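Local coordinates for protein 3'3'-cGAMP-specific phosphodiesterase 3 (Vibrio cholerae O1 biovar El Tor str. N16961, PDB 5Z7C) that is a mainly helical HD-domain phosphodiesterase whose single chain carries two HD domains, at residues Pro41-Arg46 with Val204-Gln209; Gly51-Met56 with Met260-Ala265; Thr149-Gly154 with Gly170-Asp175; Glu176-Gln181 with Lys188-Pro193. The protein carries 2 engineered substitutions. One frame throughout, in Å; residues are numbered along the deposited sequence.

Contact 1: residues Pro41-Arg46 with Val204-Gln209; sequences PEHCIR and VFDVFQ
Asp-206 OD2 is gripped from two directions, by the ring of His-43 and by the guanidinium of Arg-46. His-43 ND1 donates to Asp-206 OD2 over 2.5 Å, a length not to be pressed at this resolution. The bond uses the anti lone pair, the one turned away from OD1, and the oxygen sits 19° out of the imidazole plane. Arg-46 approaches from the syn side instead. Its NE donates to Asp-206 OD1 at 2.7 Å, while its NH2 reaches Asp-206 OD2 at 3.2 Å, so that NE and one terminal nitrogen each take a carboxylate oxygen in a side-on salt bridge. The two flat groups are nearly coplanar, 28° apart, which lets NE and NH2 face one oxygen each. A weaker bond runs from Arg-46 NE to Asp-206 OD2. Three N-H groups thus fix the rotation of a buried carboxylate. His-43 gets its ring there because CG lies anti to the backbone N (chi1 175°), which swings the imidazole across to the carboxylate. Beyond the polar core, Val-207 CG2 packs against His-43 CE1 at 3.9 Å. The contact joins the start of helix 43-56 to helix 194-211; helix 22-35 backs the first through Cys-44 and Ile-45, and helix 214-224 lies against the second at Phe-205 and Phe-208.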
loop_
_atom_site.group_PDB
_atom_site.type_symbol
_atom_site.label_atom_id
_atom_site.label_comp_id
_atom_site.label_asym_id
_atom_site.label_seq_id
_atom_site.Cartn_x
_atom_site.Cartn_y
_atom_site.Cartn_z
ATOM N N PRO A 41 -2.416 -12.088 3.070
ATOM C CA PRO A 41 -2.404 -11.014 4.058
ATOM C C PRO A 41 -1.041 -10.395 4.355
ATOM O O PRO A 41 -0.982 -9.174 4.423
ATOM C CB PRO A 41 -2.940 -11.706 5.296
ATOM C CG PRO A 41 -3.895 -12.677 4.760
ATOM C CD PRO A 41 -3.415 -13.108 3.409
ATOM N N GLU A 42 0.013 -11.165 4.546
ATOM C CA GLU A 42 1.285 -10.523 4.782
ATOM C C GLU A 42 2.155 -11.282 3.840
ATOM O O GLU A 42 2.949 -12.109 4.220
ATOM C CB GLU A 42 1.748 -10.706 6.220
ATOM C CG GLU A 42 0.930 -10.021 7.274
ATOM C CD GLU A 42 1.432 -10.326 8.660
ATOM O OE1 GLU A 42 2.286 -11.211 8.798
ATOM O OE2 GLU A 42 0.983 -9.674 9.616
ATOM N N HIS A 43 1.927 -11.038 2.570
ATOM C CA HIS A 43 2.761 -11.596 1.564
ATOM C C HIS A 43 4.104 -10.931 1.476
ATOM O O HIS A 43 5.112 -11.588 1.422
ATOM C CB HIS A 43 2.052 -11.489 0.232
ATOM C CG HIS A 43 2.885 -11.931 -0.909
ATOM N ND1 HIS A 43 3.351 -13.214 -1.018
ATOM C CD2 HIS A 43 3.379 -11.256 -1.966
ATOM C CE1 HIS A 43 4.087 -13.315 -2.100
ATOM N NE2 HIS A 43 4.117 -12.142 -2.694
ATOM N N CYS A 44 4.127 -9.616 1.461
ATOM C CA CYS A 44 5.378 -8.910 1.312
ATOM C C CYS A 44 6.272 -9.249 2.452
ATOM O O CYS A 44 7.457 -9.394 2.275
ATOM C CB CYS A 44 5.163 -7.416 1.286
ATOM S SG CYS A 44 5.134 -6.773 -0.352
ATOM N N ILE A 45 5.700 -9.391 3.627
ATOM C CA ILE A 45 6.496 -9.633 4.786
ATOM C C ILE A 45 7.229 -10.926 4.669
ATOM O O ILE A 45 8.376 -11.003 5.003
ATOM C CB ILE A 45 5.634 -9.650 6.016
ATOM C CG1 ILE A 45 4.986 -8.296 6.194
ATOM C CG2 ILE A 45 6.448 -9.873 7.206
ATOM C CD1 ILE A 45 5.955 -7.183 6.143
ATOM N N ARG A 46 6.542 -11.947 4.202
ATOM C CA ARG A 46 7.116 -13.262 4.007
ATOM C C ARG A 46 8.202 -13.308 2.966
ATOM O O ARG A 46 9.143 -14.041 3.115
ATOM C CB ARG A 46 6.035 -14.269 3.719
ATOM C CG ARG A 46 5.222 -14.587 4.934
ATOM C CD ARG A 46 4.217 -15.680 4.698
ATOM N NE ARG A 46 3.416 -15.416 3.526
ATOM C CZ ARG A 46 2.225 -14.849 3.555
ATOM N NH1 ARG A 46 1.685 -14.491 4.695
ATOM N NH2 ARG A 46 1.580 -14.643 2.436
ATOM N N VAL A 204 7.672 -16.131 -5.606
ATOM C CA VAL A 204 6.956 -17.269 -6.121
ATOM C C VAL A 204 6.862 -18.303 -5.049
ATOM O O VAL A 204 5.846 -18.922 -4.884
ATOM C CB VAL A 204 7.651 -17.841 -7.322
ATOM C CG1 VAL A 204 6.940 -19.031 -7.806
ATOM C CG2 VAL A 204 7.713 -16.825 -8.385
ATOM N N PHE A 205 7.929 -18.481 -4.311
ATOM C CA PHE A 205 7.950 -19.520 -3.325
ATOM C C PHE A 205 6.912 -19.307 -2.283
ATOM O O PHE A 205 6.291 -20.240 -1.839
ATOM C CB PHE A 205 9.293 -19.574 -2.653
ATOM C CG PHE A 205 9.374 -20.597 -1.600
ATOM C CD1 PHE A 205 9.608 -21.898 -1.909
ATOM C CD2 PHE A 205 9.210 -20.265 -0.301
ATOM C CE1 PHE A 205 9.678 -22.829 -0.940
ATOM C CE2 PHE A 205 9.282 -21.203 0.657
ATOM C CZ PHE A 205 9.513 -22.483 0.333
ATOM N N ASP A 206 6.735 -18.074 -1.870
ATOM C CA ASP A 206 5.770 -17.799 -0.849
ATOM C C ASP A 206 4.395 -18.145 -1.333
ATOM O O ASP A 206 3.617 -18.726 -0.610
ATOM C CB ASP A 206 5.829 -16.334 -0.443
ATOM C CG ASP A 206 4.884 -16.012 0.663
ATOM O OD1 ASP A 206 4.999 -16.613 1.724
ATOM O OD2 ASP A 206 4.003 -15.169 0.478
ATOM N N VAL A 207 4.084 -17.803 -2.568
ATOM C CA VAL A 207 2.737 -18.010 -3.044
ATOM C C VAL A 207 2.411 -19.471 -3.010
ATOM O O VAL A 207 1.326 -19.845 -2.654
ATOM C CB VAL A 207 2.565 -17.505 -4.466
ATOM C CG1 VAL A 207 1.199 -17.796 -4.971
ATOM C CG2 VAL A 207 2.794 -16.046 -4.519
ATOM N N PHE A 208 3.327 -20.295 -3.457
ATOM C CA PHE A 208 3.138 -21.722 -3.355
ATOM C C PHE A 208 3.160 -22.241 -1.957
ATOM O O PHE A 208 2.415 -23.110 -1.594
ATOM C CB PHE A 208 4.093 -22.455 -4.259
ATOM C CG PHE A 208 3.691 -22.383 -5.669
ATOM C CD1 PHE A 208 3.956 -21.269 -6.401
ATOM C CD2 PHE A 208 2.973 -23.388 -6.238
ATOM C CE1 PHE A 208 3.560 -21.179 -7.678
ATOM C CE2 PHE A 208 2.578 -23.295 -7.522
ATOM C CZ PHE A 208 2.872 -22.184 -8.243
ATOM N N GLN A 209 4.004 -21.643 -1.154
ATOM C CA GLN A 209 4.248 -22.141 0.161
ATOM C C GLN A 209 2.929 -22.138 0.858
ATOM O O GLN A 209 2.644 -22.993 1.662
ATOM C CB GLN A 209 5.192 -21.200 0.879
ATOM C CG GLN A 209 5.399 -21.536 2.311
ATOM C CD GLN A 209 4.564 -20.700 3.224
ATOM O OE1 GLN A 209 4.114 -19.636 2.854
ATOM N NE2 GLN A 209 4.357 -21.175 4.432
#

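Contact 2: residues Gly51-Met56 with Met260-Ala265; sequences GMHIGM and MNLPPA
Leu-262 pushes its two methyl branches against one side of helix 43-56, and Met-52 receives the closer of them: Met-52 CB to Leu-262 CD1 is 3.9 Å. The same CD1 also meets His-53 CE1 at 4.1 Å, approaching the imidazole obliquely. Met-52 then bends at both chi2 and chi3, which carries its methyl past the leucine to the next residue, with Met-52 CE 4.1 Å from Pro-263 CA. This is the packed, inner part of the contact, and Met-52 is buried there. The outer part is thinner and nearer solvent. Leu-262 CD2 has one partner across the contact, the thioether of the exposed Met-56, whose SD is modelled 4.1 Å away with the two side chains crossing at about a right angle; the placing of this methionine is doubtful, because its CG crowds the carbonyl of Met-52. The imidazole is held from elsewhere: His-53 ND1 is hydrogen-bonded to Trp-49 O one helical turn back, and Phe-246 meets the ring edge-to-face. Apolar packing thus joins the loop after helix 255-260 to helix 43-56. Helix 62-73 closes the inner side through Leu-68 and Phe-69, while helix 231-242 flanks His-53 and Ile-54.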
loop_
_atom_site.group_PDB
_atom_site.type_symbol
_atom_site.label_atom_id
_atom_site.label_comp_id
_atom_site.label_asym_id
_atom_site.label_seq_id
_atom_site.Cartn_x
_atom_site.Cartn_y
_atom_site.Cartn_z
ATOM N N GLY A 51 13.602 -13.730 1.253
ATOM C CA GLY A 51 14.644 -13.088 0.497
ATOM C C GLY A 51 15.855 -12.678 1.271
ATOM O O GLY A 51 16.939 -12.727 0.772
ATOM N N MET A 52 15.660 -12.194 2.477
ATOM C CA MET A 52 16.783 -11.815 3.303
ATOM C C MET A 52 17.599 -13.035 3.632
ATOM O O MET A 52 18.798 -13.007 3.638
ATOM C CB MET A 52 16.334 -11.064 4.542
ATOM C CG MET A 52 16.021 -9.615 4.296
ATOM S SD MET A 52 17.268 -8.688 3.557
ATOM C CE MET A 52 18.227 -8.423 4.935
ATOM N N HIS A 53 16.926 -14.121 3.913
ATOM C CA HIS A 53 17.607 -15.354 4.211
ATOM C C HIS A 53 18.412 -15.929 3.070
ATOM O O HIS A 53 19.430 -16.520 3.299
ATOM C CB HIS A 53 16.643 -16.371 4.744
ATOM C CG HIS A 53 16.370 -16.216 6.194
ATOM N ND1 HIS A 53 15.238 -15.611 6.674
ATOM C CD2 HIS A 53 17.089 -16.572 7.275
ATOM C CE1 HIS A 53 15.260 -15.617 7.988
ATOM N NE2 HIS A 53 16.377 -16.188 8.378
ATOM N N ILE A 54 17.929 -15.816 1.852
ATOM C CA ILE A 54 18.701 -16.231 0.729
ATOM C C ILE A 54 19.898 -15.350 0.654
ATOM O O ILE A 54 20.982 -15.797 0.429
ATOM C CB ILE A 54 17.899 -16.085 -0.542
ATOM C CG1 ILE A 54 16.772 -17.079 -0.559
ATOM C CG2 ILE A 54 18.715 -16.360 -1.736
ATOM C CD1 ILE A 54 15.748 -16.721 -1.529
ATOM N N GLY A 55 19.687 -14.070 0.793
ATOM C CA GLY A 55 20.769 -13.127 0.690
ATOM C C GLY A 55 21.778 -13.335 1.771
ATOM O O GLY A 55 22.952 -13.124 1.592
ATOM N N MET A 56 21.282 -13.721 2.925
ATOM C CA MET A 56 22.101 -13.812 4.100
ATOM C C MET A 56 23.155 -14.850 3.815
ATOM O O MET A 56 24.248 -14.787 4.326
ATOM C CB MET A 56 21.258 -14.148 5.329
ATOM C CG MET A 56 20.305 -13.043 5.764
ATOM S SD MET A 56 19.250 -13.415 7.130
ATOM C CE MET A 56 20.356 -13.408 8.462
ATOM N N MET A 260 12.191 -7.505 11.198
ATOM C CA MET A 260 12.750 -6.247 11.630
ATOM C C MET A 260 14.176 -6.467 12.040
ATOM O O MET A 260 15.033 -5.649 11.820
ATOM C CB MET A 260 11.974 -5.749 12.834
ATOM C CG MET A 260 10.847 -4.803 12.573
ATOM S SD MET A 260 11.367 -3.453 11.611
ATOM C CE MET A 260 11.359 -2.259 12.813
ATOM N N ASN A 261 14.401 -7.605 12.656
ATOM C CA ASN A 261 15.688 -7.998 13.148
ATOM C C ASN A 261 16.656 -8.423 12.086
ATOM O O ASN A 261 17.795 -8.646 12.369
ATOM C CB ASN A 261 15.526 -9.091 14.183
ATOM C CG ASN A 261 14.849 -8.611 15.439
ATOM O OD1 ASN A 261 15.072 -7.513 15.889
ATOM N ND2 ASN A 261 14.022 -9.442 16.014
ATOM N N LEU A 262 16.182 -8.647 10.887
ATOM C CA LEU A 262 17.057 -9.062 9.813
ATOM C C LEU A 262 18.058 -8.112 9.203
ATOM O O LEU A 262 19.159 -8.535 8.908
ATOM C CB LEU A 262 16.259 -9.732 8.725
ATOM C CG LEU A 262 15.513 -10.954 9.205
ATOM C CD1 LEU A 262 14.791 -11.555 8.066
ATOM C CD2 LEU A 262 16.449 -11.917 9.793
ATOM N N PRO A 263 17.669 -6.893 8.943
ATOM C CA PRO A 263 18.503 -5.982 8.190
ATOM C C PRO A 263 19.608 -5.347 8.977
ATOM O O PRO A 263 19.607 -5.392 10.184
ATOM C CB PRO A 263 17.518 -4.936 7.741
ATOM C CG PRO A 263 16.487 -4.963 8.724
ATOM C CD PRO A 263 16.385 -6.296 9.289
ATOM N N PRO A 264 20.468 -4.614 8.322
ATOM C CA PRO A 264 21.444 -3.793 8.996
ATOM C C PRO A 264 20.768 -2.633 9.662
ATOM O O PRO A 264 19.655 -2.358 9.351
ATOM C CB PRO A 264 22.273 -3.283 7.854
ATOM C CG PRO A 264 22.213 -4.289 6.897
ATOM C CD PRO A 264 21.016 -5.117 7.080
ATOM N N ALA A 265 21.457 -1.967 10.565
ATOM C CA ALA A 265 20.883 -0.926 11.387
ATOM C C ALA A 265 20.426 0.228 10.540
ATOM O O ALA A 265 19.522 0.947 10.872
ATOM C CB ALA A 265 21.884 -0.473 12.372
#

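Contact 3: residues Thr149-Gly154 with Gly170-Asp175; sequences TRCTRG and GIHSLD
A type I turn from Ile-171 to Leu-174, in the loop after helix 165-168, lies against helix 141-160, and its residue His-172 meets Cys-151 of that helix. The backbones come close there, with Cys-151 CA and His-172 CA 4.4 Å apart. The thiol sits squarely over the imidazole: Cys-151 SG is 3.5 Å from the centroid of the His-172 ring and 11° off the ring normal, so this is a sulfur-aromatic contact over the face and not at an edge. Two torsions bring the groups together. On His-172, CG is turned anti to the backbone N (chi1 -177°), placing the ring beneath the Cys-151 sulfur, whereas Cys-151 has its SG swung between its own N and carbonyl carbon (chi1 88°), out over that ring. Thr-152 CG2 approaches the same imidazole obliquely, 4.2 Å from His-172 CE1. One turn further along, Gly-154 presents bare backbone, against which Ile-171 lays its branch methyl, CG2 being 3.9 Å from Gly-154 C. Just past the turn, Asp-175 is met by Arg-150 of the helix, its chain bent at chi3, in a long salt bridge. Arg-150 NH1 and Asp-175 OD2 are 3.6 Å apart, and the planes of the two charged groups are strongly inclined, unlike a flat paired grip. Pro-184 also touches Cys-151, and Leu-174 reaches Ala-199 on helix 194-211. The arrangement is that of a connecting turn clasped between two helices of an all-helical HD domain.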
loop_
_atom_site.group_PDB
_atom_site.type_symbol
_atom_site.label_atom_id
_atom_site.label_comp_id
_atom_site.label_asym_id
_atom_site.label_seq_id
_atom_site.Cartn_x
_atom_site.Cartn_y
_atom_site.Cartn_z
ATOM N N THR A 149 5.277 -0.701 -17.551
ATOM C CA THR A 149 4.689 0.359 -16.799
ATOM C C THR A 149 4.875 0.126 -15.335
ATOM O O THR A 149 5.235 1.014 -14.622
ATOM C CB THR A 149 3.216 0.480 -17.158
ATOM O OG1 THR A 149 3.120 1.011 -18.468
ATOM C CG2 THR A 149 2.504 1.414 -16.259
ATOM N N ARG A 150 4.577 -1.072 -14.884
ATOM C CA ARG A 150 4.652 -1.381 -13.479
ATOM C C ARG A 150 6.054 -1.277 -12.955
ATOM O O ARG A 150 6.293 -0.758 -11.896
ATOM C CB ARG A 150 4.150 -2.797 -13.288
ATOM C CG ARG A 150 4.459 -3.429 -11.987
ATOM C CD ARG A 150 4.465 -4.880 -12.133
ATOM N NE ARG A 150 3.191 -5.336 -12.633
ATOM C CZ ARG A 150 2.837 -6.610 -12.712
ATOM N NH1 ARG A 150 3.672 -7.552 -12.317
ATOM N NH2 ARG A 150 1.649 -6.942 -13.181
ATOM N N CYS A 151 6.965 -1.877 -13.677
ATOM C CA CYS A 151 8.324 -1.929 -13.257
ATOM C C CYS A 151 8.951 -0.566 -13.237
ATOM O O CYS A 151 9.759 -0.270 -12.410
ATOM C CB CYS A 151 9.089 -2.941 -14.086
ATOM S SG CYS A 151 9.818 -2.304 -15.628
ATOM N N THR A 152 8.624 0.244 -14.209
ATOM C CA THR A 152 9.098 1.600 -14.256
ATOM C C THR A 152 8.529 2.427 -13.135
ATOM O O THR A 152 9.183 3.277 -12.587
ATOM C CB THR A 152 8.729 2.218 -15.569
ATOM O OG1 THR A 152 7.313 2.172 -15.703
ATOM C CG2 THR A 152 9.301 1.433 -16.667
ATOM N N ARG A 153 7.265 2.167 -12.821
ATOM C CA ARG A 153 6.552 2.916 -11.797
ATOM C C ARG A 153 7.073 2.585 -10.405
ATOM O O ARG A 153 7.209 3.470 -9.559
ATOM C CB ARG A 153 5.050 2.635 -11.873
ATOM C CG ARG A 153 4.288 3.583 -12.785
ATOM C CD ARG A 153 2.843 3.736 -12.338
ATOM N NE ARG A 153 1.928 3.846 -13.470
ATOM C CZ ARG A 153 0.643 3.511 -13.425
ATOM N NH1 ARG A 153 0.114 3.044 -12.302
ATOM N NH2 ARG A 153 -0.117 3.644 -14.504
ATOM N N GLY A 154 7.364 1.311 -10.167
ATOM C CA GLY A 154 7.851 0.895 -8.879
ATOM C C GLY A 154 9.240 1.408 -8.670
ATOM O O GLY A 154 9.596 1.817 -7.604
ATOM N N GLY A 170 15.966 -3.391 -9.794
ATOM C CA GLY A 170 15.874 -4.550 -8.965
ATOM C C GLY A 170 14.536 -4.539 -8.354
ATOM O O GLY A 170 14.211 -5.401 -7.595
ATOM N N ILE A 171 13.768 -3.524 -8.665
ATOM C CA ILE A 171 12.340 -3.587 -8.547
ATOM C C ILE A 171 11.980 -3.661 -10.017
ATOM O O ILE A 171 11.046 -4.310 -10.403
ATOM C CB ILE A 171 11.794 -2.326 -7.940
ATOM C CG1 ILE A 171 12.096 -2.319 -6.460
ATOM C CG2 ILE A 171 10.344 -2.295 -8.058
ATOM C CD1 ILE A 171 11.591 -1.138 -5.766
ATOM N N HIS A 172 12.743 -2.964 -10.827
ATOM C CA HIS A 172 12.541 -2.859 -12.250
ATOM C C HIS A 172 12.679 -4.137 -13.020
ATOM O O HIS A 172 11.986 -4.353 -13.982
ATOM C CB HIS A 172 13.525 -1.873 -12.809
ATOM C CG HIS A 172 13.363 -1.630 -14.269
ATOM N ND1 HIS A 172 13.136 -0.379 -14.790
ATOM C CD2 HIS A 172 13.396 -2.473 -15.318
ATOM C CE1 HIS A 172 13.034 -0.463 -16.099
ATOM N NE2 HIS A 172 13.200 -1.720 -16.446
ATOM N N SER A 173 13.582 -4.988 -12.579
ATOM C CA SER A 173 13.897 -6.218 -13.259
ATOM C C SER A 173 13.313 -7.392 -12.539
ATOM O O SER A 173 13.745 -8.488 -12.714
ATOM C CB SER A 173 15.382 -6.380 -13.381
ATOM O OG SER A 173 15.908 -5.442 -14.281
ATOM N N LEU A 174 12.289 -7.161 -11.766
ATOM C CA LEU A 174 11.751 -8.199 -10.951
ATOM C C LEU A 174 11.307 -9.314 -11.834
ATOM O O LEU A 174 11.450 -10.455 -11.510
ATOM C CB LEU A 174 10.555 -7.652 -10.212
ATOM C CG LEU A 174 9.733 -8.545 -9.316
ATOM C CD1 LEU A 174 10.568 -9.023 -8.215
ATOM C CD2 LEU A 174 8.573 -7.856 -8.781
ATOM N N ASP A 175 10.757 -8.970 -12.975
ATOM C CA ASP A 175 10.061 -9.926 -13.797
ATOM C C ASP A 175 10.893 -10.484 -14.924
ATOM O O ASP A 175 10.394 -11.135 -15.804
ATOM C CB ASP A 175 8.777 -9.326 -14.299
ATOM C CG ASP A 175 7.719 -9.301 -13.252
ATOM O OD1 ASP A 175 7.395 -10.359 -12.725
ATOM O OD2 ASP A 175 7.205 -8.230 -12.934
#

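Contact 4: residues Glu176-Gln181 with Lys188-Pro193; sequences EHWNGQ and KGEAIP
Trp-178 O accepts the clearest bond between these two loop segments, from Gly-189 N at 2.8 Å. The N-H...O angle is 149°, somewhat bent, and the donor lies in the carbonyl plane, on a lone pair. A second link is weak and doubtful, since the lysine tail is modelled too close to Gly-180: Lys-188 NZ stands 3.4 Å from Asn-179 O. Each side also satisfies part of its own backbone. Gly-180 N donates to His-177 O at 3.1 Å, closing a type I turn, and Ala-191 N donates to Lys-188 O at 3.2 Å. Among the carboxylates, Glu-176 turns its end away from the facing segment, where OE2 accepts from Glu-185 N; its CB meanwhile packs on Ile-192 CD1 at 3.9 Å. Apolar cover comes from Trp-178. With CG anti to the backbone N (chi1 -174°), the indole folds back so that Gly-189 CA lies over the face of its six-membered ring, a CH-pi contact whose exact closeness is doubtful in this model. Gly-180 and Gly-189 both have positive phi, a backbone conformation that glycine adopts easily. His-177 stacks on Trp-228, and the Asn-179 backbone bonds to Val-227. In sequence, Glu-176, Asn-179 and Gly-180 fall where the HHExxDGxGYP signature of HD-GYP domains has its glutamate, aspartate and first glycine, so the loop is probably a degenerate form of that motif.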
loop_
_atom_site.group_PDB
_atom_site.type_symbol
_atom_site.label_atom_id
_atom_site.label_comp_id
_atom_site.label_asym_id
_atom_site.label_seq_id
_atom_site.Cartn_x
_atom_site.Cartn_y
_atom_site.Cartn_z
ATOM N N GLU A 176 12.175 -10.224 -14.879
ATOM C CA GLU A 176 13.086 -10.896 -15.734
ATOM C C GLU A 176 13.245 -12.313 -15.271
ATOM O O GLU A 176 12.990 -12.644 -14.142
ATOM C CB GLU A 176 14.404 -10.181 -15.758
ATOM C CG GLU A 176 14.270 -8.706 -15.933
ATOM C CD GLU A 176 14.061 -8.277 -17.358
ATOM O OE1 GLU A 176 13.578 -9.073 -18.149
ATOM O OE2 GLU A 176 14.366 -7.134 -17.683
ATOM N N HIS A 177 13.671 -13.160 -16.190
ATOM C CA HIS A 177 13.751 -14.578 -15.981
ATOM C C HIS A 177 15.138 -14.977 -16.351
ATOM O O HIS A 177 15.771 -14.343 -17.158
ATOM C CB HIS A 177 12.791 -15.281 -16.903
ATOM C CG HIS A 177 11.372 -15.224 -16.459
ATOM N ND1 HIS A 177 11.004 -14.766 -15.224
ATOM C CD2 HIS A 177 10.233 -15.586 -17.078
ATOM C CE1 HIS A 177 9.695 -14.837 -15.102
ATOM N NE2 HIS A 177 9.204 -15.329 -16.216
ATOM N N TRP A 178 15.595 -16.065 -15.776
ATOM C CA TRP A 178 16.966 -16.482 -15.902
ATOM C C TRP A 178 17.309 -16.747 -17.334
ATOM O O TRP A 178 18.369 -16.384 -17.800
ATOM C CB TRP A 178 17.141 -17.748 -15.109
ATOM C CG TRP A 178 18.501 -18.206 -15.031
ATOM C CD1 TRP A 178 18.974 -19.373 -15.478
ATOM C CD2 TRP A 178 19.598 -17.526 -14.445
ATOM N NE1 TRP A 178 20.299 -19.471 -15.230
ATOM C CE2 TRP A 178 20.708 -18.340 -14.587
ATOM C CE3 TRP A 178 19.752 -16.301 -13.822
ATOM C CZ2 TRP A 178 21.947 -17.981 -14.128
ATOM C CZ3 TRP A 178 20.980 -15.950 -13.379
ATOM C CH2 TRP A 178 22.059 -16.780 -13.528
ATOM N N ASN A 179 16.348 -17.313 -18.042
ATOM C CA ASN A 179 16.517 -17.783 -19.398
ATOM C C ASN A 179 16.349 -16.727 -20.463
ATOM O O ASN A 179 16.390 -17.022 -21.628
ATOM C CB ASN A 179 15.600 -18.952 -19.670
ATOM C CG ASN A 179 14.175 -18.569 -19.707
ATOM O OD1 ASN A 179 13.833 -17.405 -19.757
ATOM N ND2 ASN A 179 13.317 -19.556 -19.672
ATOM N N GLY A 180 16.196 -15.479 -20.034
ATOM C CA GLY A 180 16.062 -14.365 -20.954
ATOM C C GLY A 180 14.663 -14.264 -21.517
ATOM O O GLY A 180 14.440 -13.635 -22.552
ATOM N N GLN A 181 13.713 -14.890 -20.832
ATOM C CA GLN A 181 12.332 -14.884 -21.269
ATOM C C GLN A 181 11.385 -14.066 -20.412
ATOM O O GLN A 181 10.191 -14.263 -20.461
ATOM C CB GLN A 181 11.791 -16.287 -21.380
ATOM C CG GLN A 181 12.503 -17.117 -22.398
ATOM C CD GLN A 181 11.986 -16.888 -23.768
ATOM O OE1 GLN A 181 12.581 -16.159 -24.540
ATOM N NE2 GLN A 181 10.861 -17.501 -24.083
ATOM N N LYS A 188 19.004 -11.987 -19.322
ATOM C CA LYS A 188 19.235 -13.392 -18.998
ATOM C C LYS A 188 20.451 -13.581 -18.096
ATOM O O LYS A 188 21.448 -12.872 -18.223
ATOM C CB LYS A 188 19.397 -14.217 -20.277
ATOM C CG LYS A 188 19.977 -13.439 -21.448
ATOM C CD LYS A 188 19.835 -14.211 -22.748
ATOM C CE LYS A 188 18.375 -14.468 -23.082
ATOM N NZ LYS A 188 18.220 -15.519 -24.125
ATOM N N GLY A 189 20.361 -14.561 -17.202
ATOM C CA GLY A 189 21.462 -14.908 -16.323
ATOM C C GLY A 189 21.815 -13.830 -15.321
ATOM O O GLY A 189 20.981 -13.413 -14.516
ATOM N N GLU A 190 23.063 -13.379 -15.370
ATOM C CA GLU A 190 23.542 -12.395 -14.460
ATOM C C GLU A 190 23.465 -11.010 -15.024
ATOM O O GLU A 190 23.988 -10.072 -14.463
ATOM C CB GLU A 190 24.945 -12.755 -14.038
ATOM C CG GLU A 190 24.992 -14.110 -13.415
ATOM C CD GLU A 190 26.327 -14.455 -12.859
ATOM O OE1 GLU A 190 26.799 -13.764 -11.960
ATOM O OE2 GLU A 190 26.905 -15.443 -13.303
ATOM N N ALA A 191 22.828 -10.907 -16.166
ATOM C CA ALA A 191 22.390 -9.645 -16.685
ATOM C C ALA A 191 21.334 -9.131 -15.743
ATOM O O ALA A 191 21.198 -7.950 -15.539
ATOM C CB ALA A 191 21.848 -9.816 -18.041
ATOM N N ILE A 192 20.569 -10.055 -15.193
ATOM C CA ILE A 192 19.566 -9.730 -14.218
ATOM C C ILE A 192 20.162 -9.341 -12.900
ATOM O O ILE A 192 21.006 -10.038 -12.381
ATOM C CB ILE A 192 18.732 -10.928 -13.924
ATOM C CG1 ILE A 192 18.252 -11.551 -15.218
ATOM C CG2 ILE A 192 17.577 -10.541 -13.062
ATOM C CD1 ILE A 192 17.322 -12.671 -15.004
ATOM N N PRO A 193 19.659 -8.296 -12.285
ATOM C CA PRO A 193 20.167 -7.897 -10.987
ATOM C C PRO A 193 19.922 -8.940 -9.933
ATOM O O PRO A 193 18.961 -9.640 -9.978
ATOM C CB PRO A 193 19.365 -6.648 -10.711
ATOM C CG PRO A 193 19.278 -6.052 -11.995
ATOM C CD PRO A 193 19.008 -7.160 -12.934
#

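From the N terminus, helix 43-56 supplies the first partner of two contacts: its start enters contact 1 and its later part contact 2. Further on, three helices later, comes helix 141-160, and contact 3 closes a short loop when residues 170-175 fold back on it. Contact 4 follows, closing a still shorter loop before helix 194-211; the two touch through Ser-173 and Pro-193. Helix 194-211 completes contact 1 and residues 260-265 contact 2, so these two cross and both enclose contacts 3 and 4. Contacts 1 and 2 join helix 43-56 to helix 194-211 and the loop after helix 255-260; contact 3 joins helix 141-160 to the loop that contact 4 folds on itself.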